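Local coordinates for protein KP6 killer toxin subunit beta (Ustilago maydis virus P6, PDB 4GVB) that forms the beta half of a secreted antifungal toxin that kills sensitive fungal cells together with its non-covalently bound alpha partner, at residues P6-Q10 with D43-A48; V24-A28 with A63-S68; R47-S51 with D77-E81. One frame throughout, in Å; residues are numbered along the deposited sequence.

Contact 1: residues P6-Q10 with D43-A48; sequences PVMCQ and DGFCRA
Residues 6-10 run in extended conformation (phi -73 to -138°, psi 139 to 155°) antiparallel to 43-48, with one beta bridge, the hydrogen-bonded pair Cys9-Cys46, at a CA-CA distance of 5.4 Å. Both amides of this pair are satisfied: Cys46 N donates to Cys9 O at 2.9 Å, almost linearly, and Cys9 N to Cys46 O at 3.2 Å, an acceptor that also lies 3.3 Å from Met8 CA. Beyond the bridge a water takes over, donating to Val7 O and accepting from Ala48 N, both at 2.8 Å. Other backbone hydrogen bonds join Pro6, Met8 and Gln10 to Asp77, Gln75 and Asn73, and Arg47 to Tyr38. At Gly44 (phi 76°) the chain turns, and Asp43 OD1 accepts from Phe45 N at 3.0 Å, an Asx turn; Arg47 NH2 lies 3.2 Å from Asp43 OD2 in a salt bridge. The Phe45 ring (chi1 m, chi2 90°) has Gln10 CG over its face, 3.4 Å from the centroid in a CH-pi contact, while Met8 (chi1 p, then t, t) sets SD 4.7 Å from that centroid, a Met-aromatic contact. Disulfides Cys9-Cys74 and Cys46-Cys29 tie the strands to different parts of the domain. Thus one bridge, a water and the Phe45 contacts span the junction between two small antiparallel sheets, while the salt bridge holds the 43-48 turn in shape.

Contact 2: residues V24-A28 with A63-S68; sequences VTRAA and ACLRYS
Two alpha-helical segments, 24-28 and 63-67, cross with axes 8.5 Å apart at closest approach and a signed angle of 119°, with CA atoms nearest at Val24-Tyr67 (6.1 Å) and Ala28-Ala63 (4.9 Å). Val24 (chi1 t) places CG1 3.9 Å from Cys64 O and 4.1 Å from Tyr67 CB, while its CG2 meets Ser68 CB at 3.7 Å. Thr25 points away from the second helix, and its OG1 hydrogen-bonds to Cys11 N and Leu21 O. One turn on from Val24, Ala27 directs its methyl over the face of the Tyr67 ring (chi1 m, chi2 -81°), with CB 3.8 Å from the centroid and 11° off the normal, a CH-pi contact. This is helix-helix packing in a small disulfide-rich domain: Cys64 is bonded to Cys11 on strand 7-13, which Val24 and Ala28 also touch. A water links the two helices, donating to Ala27 O at 2.5 Å and lying 3.1 Å from Tyr67 OH. Ala28 N donates to Val24 O at 2.9 Å, the i to i+4 bond of the helix, and Ala28 CB lies 3.6 Å from Ala63 CB and 4.4 Å from Cys64 SG. At the far end of the second segment, Ser68 OG hydrogen-bonds to Leu68 O of the alpha subunit.

Contact 3: residues R47-S51 with D77-E81; sequences RAKYS and DPQYE
Much of this contact is mediated by water: two bound molecules join the carboxylate of Asp77 to 47-51, whose Arg47 comes close to Asp77 without forming a salt bridge to it; its guanidinium is bridged to Asp43. One water accepts from Arg47 NE at 2.9 Å and donates to Asp77 OD1 at 2.6 Å; the other accepts from Ala48 N and donates to Asp77 OD2, both at 2.8 Å. Directly, Arg47 NE and Asp77 OD2 are 4.1 Å apart, and Arg47 CG is 3.5 Å from Asp77 OD2. Segment 47-51 is irregular after its extended start, whereas 78-80 form a short 3-10 turn, with Tyr80 N bonded to Asp77 O at 3.0 Å. Asp77 OD1 (chi1 t) accepts from Gln79 N at 3.1 Å, an Asx turn leading into the 3-10 segment, while Asp77 OD2 accepts from Gln79 NE2 at 3.0 Å. Tyr80 (chi1 m, chi2 -51°) donates from OH to Ala48 O at 3.0 Å. Ser51 CA lies over one face of its ring, with Ser51 CB 3.5 Å from Tyr80 CD1, and Ala48 CB is 4.2 Å from Tyr80 CE2. The contact joins the loop between strand 46-47 and helix 57-67 to the C-terminal tail after strand 70-76, beside strand 7-13, where Asp77 pairs with Pro6 through backbone hydrogen bonding.

How the contacts relate
Contact 1 is buried near the centre of the chain, and contact 2 is likewise buried, though farther out; contact 3 is more exposed, at the C-terminal tail. Contacts 1 and 2 meet where Thr25 CG2 packs 3.4 Å from Gly44 O, so helix 22-29 lies against the strand junction. Contacts 1 and 3 share Arg47, Ala48 and one water, and Pro6 O probably hydrogen-bonds to Asp77 N at 3.0 Å. Contacts 2 and 3 lie on opposite sides of the chain's centre, about 20 Å apart between centres. Contact 1 combines one backbone bridge with packing round Phe45, contact 2 is apolar helix packing, and contact 3 joins Tyr80 packing to water-linked polar groups; contact 2 alone reaches the alpha subunit.

Contact 1: residues P6-Q10 with D43-A48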
loop_
_atom_site.group_PDB
_atom_site.type_symbol
_atom_site.label_atom_id
_atom_site.label_comp_id
_atom_site.label_asym_id
_atom_site.label_seq_id
_atom_site.Cartn_x
_atom_site.Cartn_y
_atom_site.Cartn_z
ATOM N N PRO B 6 -14.869 17.681 -8.857
ATOM C CA PRO B 6 -13.908 16.579 -8.893
ATOM C C PRO B 6 -12.488 17.045 -8.594
ATOM O O PRO B 6 -12.073 18.121 -9.026
ATOM C CB PRO B 6 -14.029 16.058 -10.331
ATOM C CG PRO B 6 -15.383 16.566 -10.807
ATOM C CD PRO B 6 -15.523 17.896 -10.157
ATOM N N VAL B 7 -11.756 16.220 -7.855
ATOM C CA VAL B 7 -10.379 16.517 -7.478
ATOM C C VAL B 7 -9.455 15.457 -8.075
ATOM O O VAL B 7 -9.890 14.338 -8.372
ATOM C CB VAL B 7 -10.233 16.549 -5.927
ATOM C CG1 VAL B 7 -10.356 15.152 -5.359
ATOM C CG2 VAL B 7 -8.906 17.156 -5.523
ATOM N N MET B 8 -8.191 15.807 -8.289
ATOM C CA MET B 8 -7.181 14.822 -8.666
ATOM C C MET B 8 -6.037 14.904 -7.653
ATOM O O MET B 8 -5.652 15.990 -7.241
ATOM C CB MET B 8 -6.685 15.048 -10.100
ATOM C CG MET B 8 -6.016 16.392 -10.343
ATOM S SD MET B 8 -5.690 16.711 -12.096
ATOM C CE MET B 8 -4.668 18.160 -11.975
ATOM N N CYS B 9 -5.507 13.752 -7.248
ATOM C CA CYS B 9 -4.557 13.703 -6.151
ATOM C C CYS B 9 -3.393 12.765 -6.399
ATOM O O CYS B 9 -3.512 11.781 -7.135
ATOM C CB CYS B 9 -5.258 13.254 -4.861
ATOM S SG CYS B 9 -6.646 14.267 -4.288
ATOM N N GLN B 10 -2.263 13.098 -5.784
ATOM C CA GLN B 10 -1.093 12.239 -5.728
ATOM C C GLN B 10 -0.802 11.967 -4.262
ATOM O O GLN B 10 -1.034 12.824 -3.411
ATOM C CB GLN B 10 0.139 12.956 -6.297
ATOM C CG GLN B 10 0.024 13.530 -7.700
ATOM C CD GLN B 10 1.292 14.277 -8.083
ATOM O OE1 GLN B 10 1.785 14.169 -9.205
ATOM N NE2 GLN B 10 1.832 15.029 -7.140
ATOM N N ASP B 43 1.902 11.741 -15.298
ATOM C CA ASP B 43 1.833 12.822 -14.317
ATOM C C ASP B 43 1.530 12.328 -12.897
ATOM O O ASP B 43 1.585 13.106 -11.947
ATOM C CB ASP B 43 0.810 13.875 -14.739
ATOM C CG ASP B 43 -0.583 13.305 -14.868
ATOM O OD1 ASP B 43 -0.980 12.478 -14.019
ATOM O OD2 ASP B 43 -1.284 13.688 -15.826
ATOM N N GLY B 44 1.186 11.049 -12.769
ATOM C CA GLY B 44 1.085 10.403 -11.471
ATOM C C GLY B 44 -0.141 10.737 -10.640
ATOM O O GLY B 44 -0.172 10.472 -9.433
ATOM N N PHE B 45 -1.160 11.315 -11.267
ATOM C CA PHE B 45 -2.382 11.641 -10.535
ATOM C C PHE B 45 -3.424 10.551 -10.641
ATOM O O PHE B 45 -3.480 9.837 -11.638
ATOM C CB PHE B 45 -2.982 12.953 -11.038
ATOM C CG PHE B 45 -2.338 14.175 -10.454
ATOM C CD1 PHE B 45 -1.260 14.769 -11.079
ATOM C CD2 PHE B 45 -2.820 14.732 -9.284
ATOM C CE1 PHE B 45 -0.669 15.895 -10.544
ATOM C CE2 PHE B 45 -2.236 15.859 -8.742
ATOM C CZ PHE B 45 -1.160 16.437 -9.364
ATOM N N CYS B 46 -4.245 10.438 -9.605
ATOM C CA CYS B 46 -5.449 9.625 -9.636
ATOM C C CYS B 46 -6.634 10.546 -9.906
ATOM O O CYS B 46 -6.792 11.581 -9.252
ATOM C CB CYS B 46 -5.614 8.912 -8.293
ATOM S SG CYS B 46 -7.122 7.976 -8.061
ATOM N N ARG B 47 -7.462 10.185 -10.877
ATOM C CA ARG B 47 -8.623 10.989 -11.224
ATOM C C ARG B 47 -9.912 10.187 -11.104
ATOM O O ARG B 47 -9.891 8.958 -11.168
ATOM C CB ARG B 47 -8.477 11.525 -12.647
ATOM C CG ARG B 47 -7.297 12.456 -12.851
ATOM C CD ARG B 47 -7.079 12.698 -14.340
ATOM N NE ARG B 47 -6.186 13.826 -14.591
ATOM C CZ ARG B 47 -4.862 13.733 -14.626
ATOM N NH1 ARG B 47 -4.265 12.562 -14.412
ATOM N NH2 ARG B 47 -4.131 14.814 -14.866
ATOM N N ALA B 48 -11.028 10.885 -10.920
ATOM C CA ALA B 48 -12.340 10.251 -10.928
ATOM C C ALA B 48 -12.635 9.713 -12.331
ATOM O O ALA B 48 -12.261 10.327 -13.332
ATOM C CB ALA B 48 -13.403 11.236 -10.504
HETATM O O HOH W 1 -10.945 13.701 -10.905
#

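Contact 2: residues V24-A28 with A63-S68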
loop_
_atom_site.group_PDB
_atom_site.type_symbol
_atom_site.label_atom_id
_atom_site.label_comp_id
_atom_site.label_asym_id
_atom_site.label_seq_id
_atom_site.Cartn_x
_atom_site.Cartn_y
_atom_site.Cartn_z
ATOM N N VAL B 24 2.472 4.193 -4.387
ATOM C CA VAL B 24 1.543 4.492 -3.302
ATOM C C VAL B 24 0.266 5.101 -3.884
ATOM O O VAL B 24 -0.853 4.702 -3.547
ATOM C CB VAL B 24 2.191 5.453 -2.271
ATOM C CG1 VAL B 24 1.256 5.682 -1.106
ATOM C CG2 VAL B 24 3.518 4.870 -1.760
ATOM N N THR B 25 0.435 6.084 -4.770
ATOM C CA THR B 25 -0.706 6.655 -5.468
ATOM C C THR B 25 -1.498 5.565 -6.218
ATOM O O THR B 25 -2.723 5.524 -6.134
ATOM C CB THR B 25 -0.281 7.760 -6.460
ATOM O OG1 THR B 25 0.549 8.724 -5.786
ATOM C CG2 THR B 25 -1.485 8.450 -7.005
ATOM N N ARG B 26 -0.790 4.716 -6.964
ATOM C CA ARG B 26 -1.427 3.624 -7.694
ATOM C C ARG B 26 -2.258 2.732 -6.754
ATOM O O ARG B 26 -3.390 2.350 -7.063
ATOM C CB ARG B 26 -0.356 2.805 -8.431
ATOM C CG ARG B 26 -0.856 1.552 -9.090
ATOM C CD ARG B 26 0.233 0.933 -9.970
ATOM N NE ARG B 26 0.888 1.937 -10.808
ATOM C CZ ARG B 26 2.155 2.301 -10.678
ATOM N NH1 ARG B 26 2.907 1.737 -9.740
ATOM N NH2 ARG B 26 2.669 3.222 -11.482
ATOM N N ALA B 27 -1.694 2.410 -5.595
ATOM C CA ALA B 27 -2.387 1.531 -4.652
ATOM C C ALA B 27 -3.624 2.220 -4.092
ATOM O O ALA B 27 -4.692 1.626 -3.987
ATOM C CB ALA B 27 -1.447 1.111 -3.524
ATOM N N ALA B 28 -3.479 3.494 -3.745
ATOM C CA ALA B 28 -4.585 4.253 -3.177
ATOM C C ALA B 28 -5.705 4.451 -4.186
ATOM O O ALA B 28 -6.881 4.437 -3.827
ATOM C CB ALA B 28 -4.083 5.604 -2.657
ATOM N N ALA B 63 -6.637 6.998 2.038
ATOM C CA ALA B 63 -6.118 5.963 1.134
ATOM C C ALA B 63 -4.587 5.940 1.093
ATOM O O ALA B 63 -3.962 4.888 1.257
ATOM C CB ALA B 63 -6.691 6.140 -0.271
ATOM N N CYS B 64 -3.982 7.104 0.880
ATOM C CA CYS B 64 -2.527 7.211 0.859
ATOM C C CYS B 64 -1.924 6.685 2.159
ATOM O O CYS B 64 -0.957 5.935 2.140
ATOM C CB CYS B 64 -2.077 8.659 0.630
ATOM S SG CYS B 64 -2.496 9.319 -1.009
ATOM N N LEU B 65 -2.511 7.080 3.283
ATOM C CA LEU B 65 -1.969 6.742 4.591
ATOM C C LEU B 65 -2.094 5.258 4.927
ATOM O O LEU B 65 -1.385 4.756 5.791
ATOM C CB LEU B 65 -2.624 7.587 5.682
ATOM C CG LEU B 65 -2.007 8.957 5.952
ATOM C CD1 LEU B 65 -2.747 9.614 7.102
ATOM C CD2 LEU B 65 -0.517 8.830 6.282
ATOM N N ARG B 66 -3.002 4.565 4.256
ATOM C CA ARG B 66 -3.106 3.121 4.425
ATOM C C ARG B 66 -1.917 2.389 3.805
ATOM O O ARG B 66 -1.613 1.248 4.179
ATOM C CB ARG B 66 -4.419 2.610 3.843
ATOM C CG ARG B 66 -5.573 2.744 4.823
ATOM C CD ARG B 66 -6.783 3.333 4.162
ATOM N NE ARG B 66 -7.423 2.377 3.263
ATOM C CZ ARG B 66 -8.586 1.787 3.515
ATOM N NH1 ARG B 66 -9.235 2.061 4.637
ATOM N NH2 ARG B 66 -9.103 0.932 2.645
ATOM N N TYR B 67 -1.225 3.046 2.877
ATOM C CA TYR B 67 -0.170 2.355 2.138
ATOM C C TYR B 67 1.252 2.809 2.416
ATOM O O TYR B 67 2.197 2.072 2.145
ATOM C CB TYR B 67 -0.469 2.337 0.625
ATOM C CG TYR B 67 -1.636 1.436 0.307
ATOM C CD1 TYR B 67 -1.461 0.059 0.195
ATOM C CD2 TYR B 67 -2.916 1.949 0.158
ATOM C CE1 TYR B 67 -2.522 -0.770 -0.062
ATOM C CE2 TYR B 67 -3.986 1.119 -0.103
ATOM C CZ TYR B 67 -3.778 -0.240 -0.211
ATOM O OH TYR B 67 -4.840 -1.070 -0.471
ATOM N N SER B 68 1.404 4.009 2.970
ATOM C CA SER B 68 2.726 4.569 3.221
ATOM C C SER B 68 2.647 5.731 4.199
ATOM O O SER B 68 1.564 6.266 4.453
ATOM C CB SER B 68 3.343 5.050 1.902
ATOM O OG SER B 68 4.738 5.297 2.030
HETATM O O HOH W 2 -5.046 -0.816 -3.585
#

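Contact 3: residues R47-S51 with D77-E81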
loop_
_atom_site.group_PDB
_atom_site.type_symbol
_atom_site.label_atom_id
_atom_site.label_comp_id
_atom_site.label_asym_id
_atom_site.label_seq_id
_atom_site.Cartn_x
_atom_site.Cartn_y
_atom_site.Cartn_z
ATOM N N ARG B 47 -7.462 10.185 -10.877
ATOM C CA ARG B 47 -8.623 10.989 -11.224
ATOM C C ARG B 47 -9.912 10.187 -11.104
ATOM O O ARG B 47 -9.891 8.958 -11.168
ATOM C CB ARG B 47 -8.477 11.525 -12.647
ATOM C CG ARG B 47 -7.297 12.456 -12.851
ATOM C CD ARG B 47 -7.079 12.698 -14.340
ATOM N NE ARG B 47 -6.186 13.826 -14.591
ATOM C CZ ARG B 47 -4.862 13.733 -14.626
ATOM N NH1 ARG B 47 -4.265 12.562 -14.412
ATOM N NH2 ARG B 47 -4.131 14.814 -14.866
ATOM N N ALA B 48 -11.028 10.885 -10.920
ATOM C CA ALA B 48 -12.340 10.251 -10.928
ATOM C C ALA B 48 -12.635 9.713 -12.331
ATOM O O ALA B 48 -12.261 10.327 -13.332
ATOM C CB ALA B 48 -13.403 11.236 -10.504
ATOM N N LYS B 49 -13.294 8.563 -12.406
ATOM C CA LYS B 49 -13.637 7.977 -13.698
ATOM C C LYS B 49 -14.732 8.778 -14.410
ATOM O O LYS B 49 -14.738 8.888 -15.640
ATOM C CB LYS B 49 -14.051 6.513 -13.522
ATOM C CG LYS B 49 -12.945 5.649 -12.943
ATOM C CD LYS B 49 -13.341 4.190 -12.825
ATOM C CE LYS B 49 -12.100 3.316 -12.693
ATOM N NZ LYS B 49 -12.418 1.859 -12.643
ATOM N N TYR B 50 -15.646 9.347 -13.626
ATOM C CA TYR B 50 -16.723 10.173 -14.158
ATOM C C TYR B 50 -16.953 11.364 -13.235
ATOM O O TYR B 50 -16.651 11.291 -12.047
ATOM C CB TYR B 50 -18.019 9.370 -14.241
ATOM C CG TYR B 50 -17.955 8.098 -15.058
ATOM C CD1 TYR B 50 -17.974 8.136 -16.449
ATOM C CD2 TYR B 50 -17.926 6.856 -14.437
ATOM C CE1 TYR B 50 -17.938 6.965 -17.199
ATOM C CE2 TYR B 50 -17.891 5.687 -15.173
ATOM C CZ TYR B 50 -17.893 5.746 -16.552
ATOM O OH TYR B 50 -17.860 4.579 -17.277
ATOM N N SER B 51 -17.517 12.447 -13.765
ATOM C CA SER B 51 -17.699 13.663 -12.969
ATOM C C SER B 51 -18.662 13.444 -11.803
ATOM O O SER B 51 -18.563 14.108 -10.765
ATOM C CB SER B 51 -18.160 14.841 -13.840
ATOM O OG SER B 51 -19.533 14.741 -14.172
ATOM N N ASP B 77 -9.734 18.912 -10.672
ATOM C CA ASP B 77 -9.407 18.263 -11.931
ATOM C C ASP B 77 -9.978 19.101 -13.070
ATOM O O ASP B 77 -11.188 19.232 -13.188
ATOM C CB ASP B 77 -10.022 16.863 -11.958
ATOM C CG ASP B 77 -9.649 16.077 -13.204
ATOM O OD1 ASP B 77 -9.167 16.676 -14.186
ATOM O OD2 ASP B 77 -9.857 14.844 -13.206
ATOM N N PRO B 78 -9.106 19.664 -13.913
ATOM C CA PRO B 78 -9.508 20.571 -15.002
ATOM C C PRO B 78 -10.516 19.969 -15.987
ATOM O O PRO B 78 -11.312 20.709 -16.568
ATOM C CB PRO B 78 -8.188 20.868 -15.719
ATOM C CG PRO B 78 -7.136 20.604 -14.718
ATOM C CD PRO B 78 -7.647 19.492 -13.848
ATOM N N GLN B 79 -10.499 18.650 -16.162
ATOM C CA GLN B 79 -11.386 18.017 -17.135
ATOM C C GLN B 79 -12.839 18.045 -16.688
ATOM O O GLN B 79 -13.729 17.679 -17.451
ATOM C CB GLN B 79 -10.963 16.571 -17.419
ATOM C CG GLN B 79 -11.368 15.588 -16.332
ATOM C CD GLN B 79 -11.060 14.142 -16.687
ATOM O OE1 GLN B 79 -11.291 13.700 -17.816
ATOM N NE2 GLN B 79 -10.538 13.393 -15.717
ATOM N N TYR B 80 -13.080 18.471 -15.450
ATOM C CA TYR B 80 -14.435 18.522 -14.913
ATOM C C TYR B 80 -14.820 19.931 -14.428
ATOM O O TYR B 80 -15.862 20.111 -13.795
ATOM C CB TYR B 80 -14.604 17.510 -13.774
ATOM C CG TYR B 80 -14.404 16.055 -14.165
ATOM C CD1 TYR B 80 -15.076 15.503 -15.247
ATOM C CD2 TYR B 80 -13.538 15.231 -13.448
ATOM C CE1 TYR B 80 -14.899 14.171 -15.602
ATOM C CE2 TYR B 80 -13.352 13.892 -13.802
ATOM C CZ TYR B 80 -14.039 13.372 -14.877
ATOM O OH TYR B 80 -13.866 12.052 -15.243
ATOM N N GLU B 81 -13.981 20.920 -14.725
ATOM C CA GLU B 81 -14.221 22.301 -14.293
ATOM C C GLU B 81 -15.081 23.055 -15.302
ATOM O O GLU B 81 -14.672 23.255 -16.448
ATOM C CB GLU B 81 -12.898 23.047 -14.089
ATOM C CG GLU B 81 -12.062 22.550 -12.911
ATOM C CD GLU B 81 -10.822 23.404 -12.643
ATOM O OE1 GLU B 81 -9.950 23.541 -13.528
ATOM O OE2 GLU B 81 -10.713 23.940 -11.526
HETATM O O HOH W 3 -7.213 16.232 -15.876
HETATM O O HOH W 1 -10.945 13.701 -10.905
#